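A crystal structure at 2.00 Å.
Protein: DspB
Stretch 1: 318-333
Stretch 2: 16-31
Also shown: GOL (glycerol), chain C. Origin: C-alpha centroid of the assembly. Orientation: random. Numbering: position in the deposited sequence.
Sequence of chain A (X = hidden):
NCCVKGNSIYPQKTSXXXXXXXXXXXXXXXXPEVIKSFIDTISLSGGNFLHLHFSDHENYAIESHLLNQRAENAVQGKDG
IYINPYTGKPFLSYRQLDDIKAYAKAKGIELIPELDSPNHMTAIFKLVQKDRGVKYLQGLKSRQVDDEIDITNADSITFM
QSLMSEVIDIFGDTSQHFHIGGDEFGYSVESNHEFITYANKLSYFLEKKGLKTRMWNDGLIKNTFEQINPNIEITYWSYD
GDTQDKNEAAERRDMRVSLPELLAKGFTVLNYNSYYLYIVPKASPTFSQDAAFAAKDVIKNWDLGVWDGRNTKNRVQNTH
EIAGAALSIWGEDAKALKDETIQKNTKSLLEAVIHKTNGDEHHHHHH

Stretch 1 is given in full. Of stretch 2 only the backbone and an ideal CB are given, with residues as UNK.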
# COMPACT_ATOMS: atom_id res chain seq x y z
N ASN A 318 -15.08 -9.60 19.30
CA ASN A 318 -14.75 -10.84 18.59
C ASN A 318 -13.60 -10.70 17.58
O ASN A 318 -13.82 -10.81 16.36
CB ASN A 318 -16.02 -11.42 17.91
CG ASN A 318 -16.94 -10.32 17.28
OD1 ASN A 318 -16.72 -9.85 16.15
ND2 ASN A 318 -17.97 -9.91 18.04
N THR A 319 -12.38 -10.50 18.06
CA THR A 319 -11.25 -10.25 17.12
C THR A 319 -10.84 -11.46 16.25
O THR A 319 -10.14 -11.27 15.26
CB THR A 319 -9.99 -9.65 17.82
OG1 THR A 319 -9.43 -10.61 18.73
CG2 THR A 319 -10.32 -8.34 18.52
N HIS A 320 -11.28 -12.68 16.58
CA HIS A 320 -11.06 -13.86 15.70
C HIS A 320 -11.46 -13.63 14.23
O HIS A 320 -10.92 -14.29 13.32
CB HIS A 320 -11.85 -15.09 16.17
CG HIS A 320 -11.23 -15.80 17.34
ND1 HIS A 320 -11.71 -16.99 17.82
CD2 HIS A 320 -10.15 -15.49 18.11
CE1 HIS A 320 -10.97 -17.39 18.84
NE2 HIS A 320 -10.02 -16.48 19.04
N GLU A 321 -12.42 -12.74 14.02
CA GLU A 321 -12.91 -12.40 12.67
C GLU A 321 -12.01 -11.45 11.87
O GLU A 321 -12.22 -11.30 10.65
CB GLU A 321 -14.30 -11.76 12.77
CG GLU A 321 -15.34 -12.69 13.36
CD GLU A 321 -16.76 -12.15 13.22
OE1 GLU A 321 -16.95 -10.92 13.22
OE2 GLU A 321 -17.70 -12.97 13.15
N ILE A 322 -11.12 -10.75 12.55
CA ILE A 322 -10.23 -9.80 11.92
C ILE A 322 -9.01 -10.58 11.44
O ILE A 322 -8.35 -11.31 12.18
CB ILE A 322 -9.86 -8.59 12.84
CG1 ILE A 322 -11.10 -7.73 13.13
CG2 ILE A 322 -8.76 -7.74 12.18
CD1 ILE A 322 -10.91 -6.75 14.31
N ALA A 323 -8.72 -10.47 10.16
CA ALA A 323 -7.76 -11.36 9.51
C ALA A 323 -6.29 -11.03 9.91
O ALA A 323 -5.44 -11.87 9.86
CB ALA A 323 -7.98 -11.28 8.00
N GLY A 324 -6.05 -9.82 10.39
CA GLY A 324 -4.67 -9.36 10.66
C GLY A 324 -4.56 -7.85 10.73
O GLY A 324 -5.57 -7.16 10.94
N ALA A 325 -3.32 -7.35 10.55
CA ALA A 325 -2.97 -5.94 10.77
C ALA A 325 -1.61 -5.66 10.25
O ALA A 325 -0.80 -6.59 10.07
CB ALA A 325 -3.01 -5.60 12.27
N ALA A 326 -1.33 -4.40 9.98
CA ALA A 326 0.02 -4.00 9.57
C ALA A 326 0.37 -2.66 10.14
O ALA A 326 -0.50 -1.81 10.32
CB ALA A 326 0.11 -3.96 8.08
N LEU A 327 1.65 -2.47 10.44
CA LEU A 327 2.25 -1.15 10.57
C LEU A 327 2.51 -0.60 9.18
O LEU A 327 3.14 -1.29 8.38
CB LEU A 327 3.59 -1.21 11.27
CG LEU A 327 4.34 0.11 11.52
CD1 LEU A 327 3.66 0.99 12.53
CD2 LEU A 327 5.79 -0.16 12.04
N SER A 328 2.15 0.65 8.95
CA SER A 328 2.48 1.36 7.73
C SER A 328 3.49 2.48 8.00
O SER A 328 3.26 3.33 8.85
CB SER A 328 1.18 1.94 7.12
OG SER A 328 0.26 0.93 6.66
N ILE A 329 4.62 2.47 7.29
CA ILE A 329 5.62 3.50 7.40
C ILE A 329 5.60 4.30 6.12
O ILE A 329 6.09 3.85 5.08
CB ILE A 329 7.06 2.91 7.58
CG1 ILE A 329 7.11 1.93 8.77
CG2 ILE A 329 8.07 4.07 7.69
CD1 ILE A 329 8.49 1.22 9.01
N TRP A 330 5.06 5.50 6.21
CA TRP A 330 4.85 6.37 5.11
C TRP A 330 5.99 7.36 5.01
O TRP A 330 6.53 7.81 6.03
CB TRP A 330 3.54 7.11 5.22
CG TRP A 330 2.30 6.23 5.20
CD1 TRP A 330 1.57 5.84 6.26
CD2 TRP A 330 1.68 5.67 4.05
NE1 TRP A 330 0.52 5.06 5.85
CE2 TRP A 330 0.57 4.93 4.50
CE3 TRP A 330 1.96 5.71 2.69
CZ2 TRP A 330 -0.27 4.26 3.63
CZ3 TRP A 330 1.14 5.02 1.83
CH2 TRP A 330 0.04 4.30 2.30
N GLY A 331 6.32 7.70 3.76
CA GLY A 331 7.58 8.34 3.39
C GLY A 331 7.60 9.84 3.15
O GLY A 331 8.69 10.39 2.96
N GLU A 332 6.44 10.48 3.15
CA GLU A 332 6.27 11.91 2.73
C GLU A 332 7.24 12.87 3.36
O GLU A 332 7.64 13.87 2.74
CB GLU A 332 4.96 12.56 3.23
CG GLU A 332 3.71 12.03 2.92
CD GLU A 332 3.28 11.00 3.88
OE1 GLU A 332 2.48 11.30 4.83
OE2 GLU A 332 3.71 9.90 3.59
N ASP A 333 7.49 12.67 4.65
CA ASP A 333 8.14 13.67 5.48
C ASP A 333 9.60 13.30 5.80
O ASP A 333 10.26 14.00 6.57
CB ASP A 333 7.36 13.82 6.82
CG ASP A 333 6.06 14.62 6.69
OD1 ASP A 333 5.77 15.18 5.61
OD2 ASP A 333 5.30 14.67 7.67
N UNK A 16 -5.17 -17.15 13.67
CA UNK A 16 -3.83 -17.19 12.99
C UNK A 16 -3.73 -16.18 11.86
O UNK A 16 -4.31 -16.38 10.77
CB UNK A 16 -3.55 -18.59 12.43
N UNK A 17 -2.93 -15.15 12.08
CA UNK A 17 -3.17 -13.87 11.46
C UNK A 17 -2.19 -13.54 10.37
O UNK A 17 -1.10 -14.10 10.30
CB UNK A 17 -3.14 -12.77 12.52
N UNK A 18 -2.62 -12.64 9.48
CA UNK A 18 -1.76 -12.08 8.49
C UNK A 18 -1.29 -10.78 9.06
O UNK A 18 -2.09 -9.85 9.29
CB UNK A 18 -2.45 -11.91 7.14
N UNK A 19 0.01 -10.68 9.31
CA UNK A 19 0.54 -9.49 9.92
C UNK A 19 1.91 -9.15 9.36
O UNK A 19 2.68 -10.05 8.97
CB UNK A 19 0.61 -9.66 11.44
N UNK A 20 2.19 -7.86 9.30
CA UNK A 20 3.45 -7.38 8.74
C UNK A 20 3.57 -5.90 8.63
O UNK A 20 3.02 -5.15 9.45
CB UNK A 20 3.66 -7.98 7.35
N UNK A 21 4.29 -5.49 7.59
CA UNK A 21 4.68 -4.12 7.36
C UNK A 21 4.20 -3.69 6.00
O UNK A 21 4.34 -4.43 5.00
CB UNK A 21 6.20 -3.95 7.48
N UNK A 22 3.65 -2.49 5.95
CA UNK A 22 3.52 -1.80 4.67
C UNK A 22 4.63 -0.77 4.60
O UNK A 22 4.73 0.16 5.44
CB UNK A 22 2.14 -1.15 4.51
N UNK A 23 5.44 -0.88 3.57
CA UNK A 23 6.59 0.00 3.45
C UNK A 23 6.39 0.82 2.20
O UNK A 23 6.26 0.26 1.09
CB UNK A 23 7.91 -0.78 3.41
N UNK A 24 6.37 2.14 2.39
CA UNK A 24 6.22 3.09 1.29
C UNK A 24 7.61 3.43 0.79
O UNK A 24 8.32 4.23 1.39
CB UNK A 24 5.46 4.35 1.72
N UNK A 25 7.98 2.80 -0.30
CA UNK A 25 9.25 3.05 -0.93
C UNK A 25 9.10 4.03 -2.08
O UNK A 25 10.07 4.34 -2.70
CB UNK A 25 9.87 1.74 -1.42
N UNK A 26 7.89 4.55 -2.31
CA UNK A 26 7.68 5.53 -3.37
C UNK A 26 8.07 6.93 -2.93
O UNK A 26 8.62 7.70 -3.70
CB UNK A 26 6.22 5.52 -3.82
N UNK A 27 7.73 7.28 -1.70
CA UNK A 27 8.05 8.59 -1.13
C UNK A 27 9.45 8.66 -0.49
O UNK A 27 9.96 9.76 -0.28
CB UNK A 27 7.00 8.96 -0.08
N UNK A 28 9.98 7.52 -0.07
CA UNK A 28 11.34 7.44 0.50
C UNK A 28 11.95 6.08 0.11
O UNK A 28 11.31 5.05 0.29
CB UNK A 28 11.31 7.61 2.02
N UNK A 29 13.17 6.07 -0.44
CA UNK A 29 13.73 4.82 -0.97
C UNK A 29 14.47 4.10 0.11
O UNK A 29 15.07 4.74 0.96
CB UNK A 29 14.66 5.08 -2.16
N UNK A 30 14.47 2.77 0.07
CA UNK A 30 15.20 1.94 1.01
C UNK A 30 16.09 0.93 0.26
O UNK A 30 15.67 0.25 -0.70
CB UNK A 30 14.23 1.21 1.94
N UNK A 31 17.33 0.85 0.71
CA UNK A 31 18.31 -0.04 0.13
C UNK A 31 17.89 -1.50 0.29
O UNK A 31 17.17 -1.84 1.20
CB UNK A 31 19.68 0.19 0.77
C1 GOL C . -0.28 9.05 5.26
O1 GOL C . 0.24 10.23 5.92
C2 GOL C . -1.14 9.51 4.08
O2 GOL C . -2.54 9.11 4.15
C3 GOL C . -0.49 9.19 2.72
O3 GOL C . 0.95 9.41 2.61

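Position 16 precedes the strand. Its CB points away from stretch 1, so many side chains would fit; it is Thr16.

At 17 the CB points sideways, 3.6 Å from Ala323 O. The carbonyls of Thr319 and Ile322 lie beyond and invite a long donor, lysine or arginine. Lys17 NZ donates to Ile322 O at 2.7 Å and, weakly, to Thr319 O at 2.9 Å.

From 18 to 24 the chain runs parallel to the strand of stretch 1 that ends at Ile329, and CBs alternate between two faces. Position 18 lies on the face of Ala326 and Ser328, beside Gly324, which adds no side chain. It is Gln18; its N donates to Ala323 O (2.9 Å).

Position 19 lies on the other face, its CB 3.6 Å from Ala325 O. A small donor such as serine or threonine could use that acceptor. Thr19 OG1 donates to Ala325 O at 3.1 Å.

Position 20 has phi/psi of 175/-147, an extended pair most at home in glycine. Gly20 O accepts from Leu327 N at 3.2 Å.

Position 21 shares a face with Leu327 and Ile329, so an aliphatic residue is expected. Leu21 CD1 reaches Ile329 CD1 at 3.6 Å.

At 22 the CB is 3.5 Å from Ser328 OG, and the Trp330 ring lies further along this face. A long apolar chain would suit. Met22 places CE over the ring, 3.5 Å from the centroid of its six-membered ring.

Position 23 returns to the face of Ile329; leucine, isoleucine or valine would do. Leu23 CD1 lies 4.2 Å from Ile329 CB.

At 24 the CB points toward stretch 1, 4.0 Å from Gly331 N, a donor. Aspartate or asparagine fits. Asp24 OD2 accepts from Gly331 N at 3.0 Å.

Positions 25 and 26 have nothing of stretch 1 near their CBs. They are Ile25 and Ala26.

At 27 the CB packs 3.4 Å from Gly331 C. Glu332 offers negative charge, so a basic residue is plausible. Arg27 NH1 bridges to Asp24 OD2 at 3.0 Å; its 3.9 Å approach to Glu332 OE2 is a long salt bridge.

At 28 the CB is 3.9 Å from Gly331 O; the residue is His28. Position 29 is out of reach: Phe29.

The CB at 30 points toward stretch 1 but is too far for contact by itself, so a large residue is needed. Tyr30 OH comes 3.8 Å from Ile329 CG2.

Position 31 is remote but precedes a helix; serine, threonine or aspartate could cap it. Ser31 does.

Stretch 2 16-31: TKQTGLMLDIARHFYS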
# COMPACT_ATOMS: atom_id res chain seq x y z
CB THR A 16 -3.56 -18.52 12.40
OG1 THR A 16 -4.26 -19.53 13.18
CG2 THR A 16 -2.01 -18.74 12.35
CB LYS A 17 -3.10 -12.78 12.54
CG LYS A 17 -3.98 -13.05 13.73
CD LYS A 17 -5.46 -12.87 13.40
CE LYS A 17 -6.32 -12.91 14.68
NZ LYS A 17 -7.76 -12.66 14.45
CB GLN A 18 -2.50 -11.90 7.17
CG GLN A 18 -2.88 -13.25 6.50
CD GLN A 18 -1.64 -14.08 6.17
OE1 GLN A 18 -0.72 -13.59 5.51
NE2 GLN A 18 -1.59 -15.34 6.67
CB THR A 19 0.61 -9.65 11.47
OG1 THR A 19 0.74 -8.36 12.08
CG2 THR A 19 1.79 -10.52 11.85
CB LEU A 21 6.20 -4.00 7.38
CG LEU A 21 6.85 -2.69 7.01
CD1 LEU A 21 6.50 -1.63 7.98
CD2 LEU A 21 8.33 -2.90 6.94
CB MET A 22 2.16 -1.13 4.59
CG MET A 22 1.79 -0.67 3.25
SD MET A 22 2.23 0.95 2.66
CE MET A 22 2.75 2.09 3.92
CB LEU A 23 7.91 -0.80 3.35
CG LEU A 23 9.18 0.09 3.41
CD1 LEU A 23 9.39 0.81 4.74
CD2 LEU A 23 10.38 -0.70 3.08
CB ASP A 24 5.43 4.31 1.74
CG ASP A 24 5.52 5.49 0.79
OD1 ASP A 24 5.91 5.36 -0.40
OD2 ASP A 24 5.16 6.60 1.26
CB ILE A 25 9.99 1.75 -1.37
CG1 ILE A 25 9.28 0.99 -2.49
CG2 ILE A 25 10.22 0.84 -0.12
CD1 ILE A 25 10.07 -0.15 -2.98
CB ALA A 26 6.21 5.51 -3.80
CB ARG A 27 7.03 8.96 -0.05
CG ARG A 27 5.70 9.50 -0.60
CD ARG A 27 4.93 8.51 -1.50
NE ARG A 27 3.58 9.06 -1.64
CZ ARG A 27 2.61 8.89 -0.77
NH1 ARG A 27 2.78 8.09 0.26
NH2 ARG A 27 1.44 9.51 -0.94
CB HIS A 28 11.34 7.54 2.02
CG HIS A 28 12.70 7.83 2.59
ND1 HIS A 28 13.66 6.86 2.76
CD2 HIS A 28 13.28 9.00 2.94
CE1 HIS A 28 14.77 7.41 3.23
NE2 HIS A 28 14.56 8.71 3.35
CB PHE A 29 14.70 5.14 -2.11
CG PHE A 29 15.06 3.96 -2.95
CD1 PHE A 29 14.19 3.49 -3.91
CD2 PHE A 29 16.28 3.32 -2.79
CE1 PHE A 29 14.51 2.43 -4.72
CE2 PHE A 29 16.61 2.25 -3.59
CZ PHE A 29 15.74 1.80 -4.55
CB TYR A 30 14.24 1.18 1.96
CG TYR A 30 13.32 2.08 2.78
CD1 TYR A 30 13.52 2.27 4.16
CD2 TYR A 30 12.28 2.75 2.19
CE1 TYR A 30 12.67 3.05 4.93
CE2 TYR A 30 11.42 3.59 2.94
CZ TYR A 30 11.61 3.72 4.30
OH TYR A 30 10.79 4.54 5.05
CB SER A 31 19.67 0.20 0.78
OG SER A 31 19.75 -0.41 2.05
O HOH W 1 -6.04 -14.23 9.07
O HOH W 2 -7.71 -12.52 17.46
O HOH W 3 8.40 4.93 4.02
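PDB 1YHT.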